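Local coordinates for CELL division protein FTSZ (Haloferax volcanii, PDB 4B46) that binds GTP as a tubulin-like GTPase of the archaeal cytoskeleton and controls cell shape, being needed for the rod-shaped cells that swim efficiently, at residues V118-L123 with R159-L164; S273-A278 with R315-E320. All coordinates share one frame; numbering follows the deposited sequence.

Contact 1: residues V118-L123 with R159-L164; sequences VLAKHL and REVDNL
K121 and E160 lie where the two backbones come closest, with 5.3 Å between K121 CA and E160 CA, which brings helix 111-126 against the chain leaving helix 144-160. The methyl group of A120 points at the other segment and does two jobs: its CB rests 3.6 Å from V161 CG1, an apolar touch, and also meets the backbone carbonyl of E160, with A120 CB 3.7 Å from E160 O. Beside it, A120 CB and E160 CB are 4.1 Å apart, so the base of the glutamate packs on the same methyl. Beyond CB the glutamate chain folds at its second torsion (chi2 -60°), which folds the carboxylate back across the lysine stem instead of letting it run straight on. The carboxylate oxygen OE1 of E160 then lies against CB, CG and CD of K121, closest to K121 CG at 3.3 Å. The lysine chain is extended and carries NZ past the carboxylate, K121 NZ staying 5.1 Å from E160 OE2. That distance rules out a salt bridge in this model, although the opposite charges would probably still attract weakly. The contact therefore runs from a buried apolar side at A120 and V161 to a polar, more exposed one at K121. Within the Rossmann-like GTPase domain it joins helix 111-126 to the turn leading into strand 163-168. L119 and L123 of that helix reach strand 3-8 and helix 83-90, D162 makes a salt bridge with K124, and its backbone pairs with V131 at strand 131-137.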
loop_
_atom_site.group_PDB
_atom_site.type_symbol
_atom_site.label_atom_id
_atom_site.label_comp_id
_atom_site.label_asym_id
_atom_site.label_seq_id
_atom_site.Cartn_x
_atom_site.Cartn_y
_atom_site.Cartn_z
ATOM N N VAL A 118 5.358 11.918 9.299
ATOM C CA VAL A 118 5.519 13.363 9.295
ATOM C C VAL A 118 4.919 13.924 8.015
ATOM O O VAL A 118 4.185 14.913 8.040
ATOM C CB VAL A 118 7.011 13.772 9.434
ATOM C CG1 VAL A 118 7.214 15.269 9.114
ATOM C CG2 VAL A 118 7.510 13.447 10.823
ATOM N N LEU A 119 5.203 13.273 6.895
ATOM C CA LEU A 119 4.639 13.722 5.628
ATOM C C LEU A 119 3.117 13.585 5.615
ATOM O O LEU A 119 2.418 14.503 5.158
ATOM C CB LEU A 119 5.235 12.961 4.440
ATOM C CG LEU A 119 4.616 13.329 3.079
ATOM C CD1 LEU A 119 4.745 14.824 2.755
ATOM C CD2 LEU A 119 5.207 12.474 1.961
ATOM N N ALA A 120 2.608 12.451 6.107
ATOM C CA ALA A 120 1.157 12.216 6.084
ATOM C C ALA A 120 0.419 13.318 6.834
ATOM O O ALA A 120 -0.587 13.835 6.359
ATOM C CB ALA A 120 0.803 10.836 6.653
ATOM N N LYS A 121 0.941 13.678 8.004
ATOM C CA LYS A 121 0.375 14.748 8.812
ATOM C C LYS A 121 0.416 16.090 8.067
ATOM O O LYS A 121 -0.563 16.840 8.061
ATOM C CB LYS A 121 1.129 14.852 10.143
ATOM C CG LYS A 121 0.456 15.770 11.145
ATOM C CD LYS A 121 1.247 15.875 12.439
ATOM C CE LYS A 121 0.571 16.842 13.402
ATOM N NZ LYS A 121 1.410 17.142 14.593
ATOM N N HIS A 122 1.550 16.375 7.436
ATOM C CA HIS A 122 1.726 17.604 6.659
ATOM C C HIS A 122 0.704 17.674 5.522
ATOM O O HIS A 122 0.085 18.720 5.286
ATOM C CB HIS A 122 3.157 17.656 6.111
ATOM C CG HIS A 122 3.364 18.668 5.025
ATOM N ND1 HIS A 122 3.683 19.983 5.281
ATOM C CD2 HIS A 122 3.323 18.545 3.678
ATOM C CE1 HIS A 122 3.813 20.635 4.138
ATOM N NE2 HIS A 122 3.595 19.787 3.150
ATOM N N LEU A 123 0.527 16.558 4.821
ATOM C CA LEU A 123 -0.418 16.506 3.708
ATOM C C LEU A 123 -1.874 16.730 4.136
ATOM O O LEU A 123 -2.616 17.469 3.477
ATOM C CB LEU A 123 -0.295 15.187 2.958
ATOM C CG LEU A 123 1.005 14.987 2.184
ATOM C CD1 LEU A 123 1.068 13.579 1.585
ATOM C CD2 LEU A 123 1.116 16.039 1.105
ATOM N N ARG A 159 -2.075 6.729 12.916
ATOM C CA ARG A 159 -2.815 7.856 13.457
ATOM C C ARG A 159 -2.816 9.077 12.538
ATOM O O ARG A 159 -3.641 9.974 12.702
ATOM C CB ARG A 159 -2.275 8.229 14.842
ATOM C CG ARG A 159 -2.737 7.290 15.952
ATOM C CD ARG A 159 -1.827 7.371 17.168
ATOM N NE ARG A 159 -2.261 6.506 18.268
ATOM C CZ ARG A 159 -2.079 5.186 18.317
ATOM N NH1 ARG A 159 -1.483 4.551 17.317
ATOM N NH2 ARG A 159 -2.505 4.497 19.368
ATOM N N GLU A 160 -1.904 9.114 11.569
ATOM C CA GLU A 160 -1.755 10.311 10.724
ATOM C C GLU A 160 -2.339 10.178 9.327
ATOM O O GLU A 160 -2.375 11.149 8.582
ATOM C CB GLU A 160 -0.279 10.708 10.590
ATOM C CG GLU A 160 0.430 10.998 11.914
ATOM C CD GLU A 160 -0.195 12.131 12.709
ATOM O OE1 GLU A 160 -0.987 12.920 12.151
ATOM O OE2 GLU A 160 0.117 12.234 13.908
ATOM N N VAL A 161 -2.767 8.977 8.957
ATOM C CA VAL A 161 -3.409 8.773 7.661
ATOM C C VAL A 161 -4.908 8.515 7.811
ATOM O O VAL A 161 -5.383 8.154 8.888
ATOM C CB VAL A 161 -2.790 7.591 6.908
ATOM C CG1 VAL A 161 -1.357 7.920 6.493
ATOM C CG2 VAL A 161 -2.832 6.319 7.767
ATOM N N ASP A 162 -5.655 8.672 6.727
ATOM C CA ASP A 162 -7.076 8.300 6.755
ATOM C C ASP A 162 -7.270 6.783 6.844
ATOM O O ASP A 162 -8.280 6.308 7.353
ATOM C CB ASP A 162 -7.804 8.887 5.553
ATOM C CG ASP A 162 -7.760 10.408 5.555
ATOM O OD1 ASP A 162 -8.213 11.000 6.551
ATOM O OD2 ASP A 162 -7.229 10.999 4.596
ATOM N N ASN A 163 -6.279 6.037 6.368
ATOM C CA ASN A 163 -6.294 4.581 6.435
ATOM C C ASN A 163 -4.895 4.082 6.127
ATOM O O ASN A 163 -4.204 4.619 5.263
ATOM C CB ASN A 163 -7.296 3.983 5.430
ATOM C CG ASN A 163 -7.643 2.525 5.740
ATOM O OD1 ASN A 163 -6.789 1.624 5.658
ATOM N ND2 ASN A 163 -8.906 2.288 6.096
ATOM N N LEU A 164 -4.465 3.061 6.849
ATOM C CA LEU A 164 -3.145 2.513 6.615
ATOM C C LEU A 164 -3.264 1.124 6.005
ATOM O O LEU A 164 -3.648 0.178 6.677
ATOM C CB LEU A 164 -2.336 2.470 7.916
ATOM C CG LEU A 164 -0.947 1.854 7.746
ATOM C CD1 LEU A 164 -0.115 2.685 6.761
ATOM C CD2 LEU A 164 -0.251 1.727 9.098
#

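Contact 2: residues S273-A278 with R315-E320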
loop_
_atom_site.group_PDB
_atom_site.type_symbol
_atom_site.label_atom_id
_atom_site.label_comp_id
_atom_site.label_asym_id
_atom_site.label_seq_id
_atom_site.Cartn_x
_atom_site.Cartn_y
_atom_site.Cartn_z
ATOM N N SER A 273 -15.070 -18.668 -7.479
ATOM C CA SER A 273 -13.848 -19.388 -7.109
ATOM C C SER A 273 -12.668 -18.459 -6.827
ATOM O O SER A 273 -11.957 -18.642 -5.840
ATOM C CB SER A 273 -13.465 -20.407 -8.187
ATOM O OG SER A 273 -14.304 -21.547 -8.115
ATOM N N LEU A 274 -12.445 -17.480 -7.702
ATOM C CA LEU A 274 -11.401 -16.487 -7.469
ATOM C C LEU A 274 -11.646 -15.718 -6.174
ATOM O O LEU A 274 -10.708 -15.414 -5.436
ATOM C CB LEU A 274 -11.327 -15.489 -8.621
ATOM C CG LEU A 274 -10.532 -15.823 -9.878
ATOM C CD1 LEU A 274 -10.526 -14.595 -10.767
ATOM C CD2 LEU A 274 -9.103 -16.268 -9.548
ATOM N N VAL A 275 -12.912 -15.395 -5.920
ATOM C CA VAL A 275 -13.303 -14.679 -4.715
ATOM C C VAL A 275 -12.902 -15.487 -3.480
ATOM O O VAL A 275 -12.265 -14.965 -2.559
ATOM C CB VAL A 275 -14.827 -14.372 -4.704
ATOM C CG1 VAL A 275 -15.265 -13.831 -3.361
ATOM C CG2 VAL A 275 -15.183 -13.376 -5.802
ATOM N N ARG A 276 -13.259 -16.766 -3.474
ATOM C CA ARG A 276 -12.858 -17.659 -2.387
ATOM C C ARG A 276 -11.339 -17.771 -2.240
ATOM O O ARG A 276 -10.815 -17.693 -1.128
ATOM C CB ARG A 276 -13.496 -19.043 -2.543
ATOM C CG ARG A 276 -15.024 -19.017 -2.440
ATOM C CD ARG A 276 -15.620 -20.412 -2.193
ATOM N NE ARG A 276 -15.314 -21.341 -3.279
ATOM C CZ ARG A 276 -16.005 -21.405 -4.411
ATOM N NH1 ARG A 276 -17.038 -20.598 -4.598
ATOM N NH2 ARG A 276 -15.663 -22.271 -5.354
ATOM N N LYS A 277 -10.634 -17.939 -3.356
ATOM C CA LYS A 277 -9.177 -18.083 -3.323
ATOM C C LYS A 277 -8.507 -16.838 -2.771
ATOM O O LYS A 277 -7.523 -16.926 -2.025
ATOM C CB LYS A 277 -8.628 -18.393 -4.714
ATOM C CG LYS A 277 -8.896 -19.808 -5.174
ATOM C CD LYS A 277 -8.766 -19.928 -6.681
ATOM C CE LYS A 277 -9.267 -21.274 -7.176
ATOM N NZ LYS A 277 -9.265 -21.322 -8.660
ATOM N N ALA A 278 -9.047 -15.675 -3.133
ATOM C CA ALA A 278 -8.509 -14.406 -2.660
ATOM C C ALA A 278 -8.770 -14.218 -1.169
ATOM O O ALA A 278 -7.899 -13.738 -0.436
ATOM C CB ALA A 278 -9.097 -13.239 -3.457
ATOM N N ARG A 315 -20.135 -11.079 -3.283
ATOM C CA ARG A 315 -20.416 -10.156 -2.184
ATOM C C ARG A 315 -21.123 -10.861 -1.024
ATOM O O ARG A 315 -20.758 -10.670 0.140
ATOM C CB ARG A 315 -21.266 -8.970 -2.668
ATOM C CG ARG A 315 -20.537 -7.992 -3.577
ATOM C CD ARG A 315 -21.501 -6.907 -4.082
ATOM N NE ARG A 315 -22.054 -6.125 -2.978
ATOM C CZ ARG A 315 -23.289 -5.628 -2.960
ATOM N NH1 ARG A 315 -24.100 -5.830 -3.989
ATOM N NH2 ARG A 315 -23.709 -4.932 -1.911
ATOM N N LYS A 316 -22.142 -11.654 -1.335
ATOM C CA LYS A 316 -22.843 -12.403 -0.286
ATOM C C LYS A 316 -21.904 -13.356 0.446
ATOM O O LYS A 316 -21.922 -13.442 1.673
ATOM C CB LYS A 316 -24.022 -13.192 -0.856
ATOM C CG LYS A 316 -25.180 -12.319 -1.299
ATOM C CD LYS A 316 -26.352 -13.157 -1.773
ATOM C CE LYS A 316 -27.559 -12.284 -2.064
ATOM N NZ LYS A 316 -28.697 -13.095 -2.597
ATOM N N TRP A 317 -21.089 -14.078 -0.309
ATOM C CA TRP A 317 -20.152 -15.014 0.302
ATOM C C TRP A 317 -19.148 -14.276 1.209
ATOM O O TRP A 317 -18.855 -14.722 2.321
ATOM C CB TRP A 317 -19.461 -15.862 -0.773
ATOM C CG TRP A 317 -18.576 -16.955 -0.218
ATOM C CD1 TRP A 317 -18.942 -18.241 0.080
ATOM C CD2 TRP A 317 -17.183 -16.851 0.108
ATOM N NE1 TRP A 317 -17.859 -18.940 0.568
ATOM C CE2 TRP A 317 -16.769 -18.109 0.594
ATOM C CE3 TRP A 317 -16.244 -15.814 0.037
ATOM C CZ2 TRP A 317 -15.459 -18.358 1.007
ATOM C CZ3 TRP A 317 -14.943 -16.067 0.444
ATOM C CH2 TRP A 317 -14.565 -17.331 0.926
ATOM N N ILE A 318 -18.654 -13.129 0.756
ATOM C CA ILE A 318 -17.738 -12.330 1.576
ATOM C C ILE A 318 -18.407 -11.876 2.874
ATOM O O ILE A 318 -17.794 -11.884 3.945
ATOM C CB ILE A 318 -17.164 -11.131 0.779
ATOM C CG1 ILE A 318 -16.187 -11.652 -0.278
ATOM C CG2 ILE A 318 -16.468 -10.111 1.705
ATOM C CD1 ILE A 318 -15.753 -10.623 -1.286
ATOM N N GLU A 319 -19.670 -11.485 2.782
ATOM C CA GLU A 319 -20.400 -11.083 3.972
ATOM C C GLU A 319 -20.514 -12.246 4.972
ATOM O O GLU A 319 -20.333 -12.065 6.174
ATOM C CB GLU A 319 -21.781 -10.539 3.592
ATOM C CG GLU A 319 -22.735 -10.437 4.769
ATOM C CD GLU A 319 -22.215 -9.518 5.862
ATOM O OE1 GLU A 319 -21.355 -8.650 5.575
ATOM O OE2 GLU A 319 -22.667 -9.666 7.015
ATOM N N GLU A 320 -20.790 -13.440 4.460
ATOM C CA GLU A 320 -20.834 -14.645 5.285
ATOM C C GLU A 320 -19.518 -14.903 6.007
ATOM O O GLU A 320 -19.512 -15.307 7.167
ATOM C CB GLU A 320 -21.200 -15.864 4.435
ATOM C CG GLU A 320 -22.588 -15.763 3.800
ATOM C CD GLU A 320 -22.896 -16.913 2.860
ATOM O OE1 GLU A 320 -22.498 -18.058 3.165
ATOM O OE2 GLU A 320 -23.539 -16.670 1.816
#
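A chi1 of -174° swings the W317 indole out toward helix 265-280, and R276 CG, placed anti to its own carbonyl carbon, is set over one face of that ring. The evidence for a CH-pi contact is direct: R276 CG lies 3.6 Å from the centroid of the W317 six-membered ring and 16° off the ring normal. The arginine stem continues across the indole, R276 CD standing 3.8 Å from W317 CE2, and the chain then bends at chi3. The guanidinium plane is left 71° from the ring plane, so it is the methylenes, not a stacked guanidinium, that cover the indole. R276 CA closes the overlap further along the ring, 3.7 Å from W317 CH2. Deeper in, V275 CG1 meets I318 CD1 at 3.9 Å, the two side chains crossing at about a right angle, and the same methyl approaches the indole obliquely, V275 CG1 to W317 CE3 being 4.1 Å. The helix segments run in the same general direction, at a modest inclination, their axes 10.3 Å apart at closest approach. An alanine in place of W317 would probably leave the R276 methylenes without the ring face they lie on and free the arginine stem to turn. V275 and I318 both touch L297 of strand 294-301, so the inner half faces the sheet of the C-terminal domain. The contact is mainly nonpolar, with no charge pair between the segments, which suggests that close fit of hydrocarbon and ring face contributes most here.

Overall arrangement
Contact 1 precedes contact 2 along the chain. Their centres are 31 Å apart and their nearest atoms about 15 Å, so neither touches the other. Contact 1 falls in the GTPase domain, on helix 111-126 and the link from helix 144-160 to strand 163-168; contact 2 pairs helices 265-280 and 308-322 of the C-terminal domain. One mixed sheet, as counted across the chain, relates them: strand 163-168 lies next to 228-237, which is followed by 339-347 and 294-301. Each contact joins elements within one half of the tubulin-like fold, contact 1 in the nucleotide-binding half, the A120 side chain about 11 Å from GTP-binding G112, and contact 2 in the C-terminal half, away from that site.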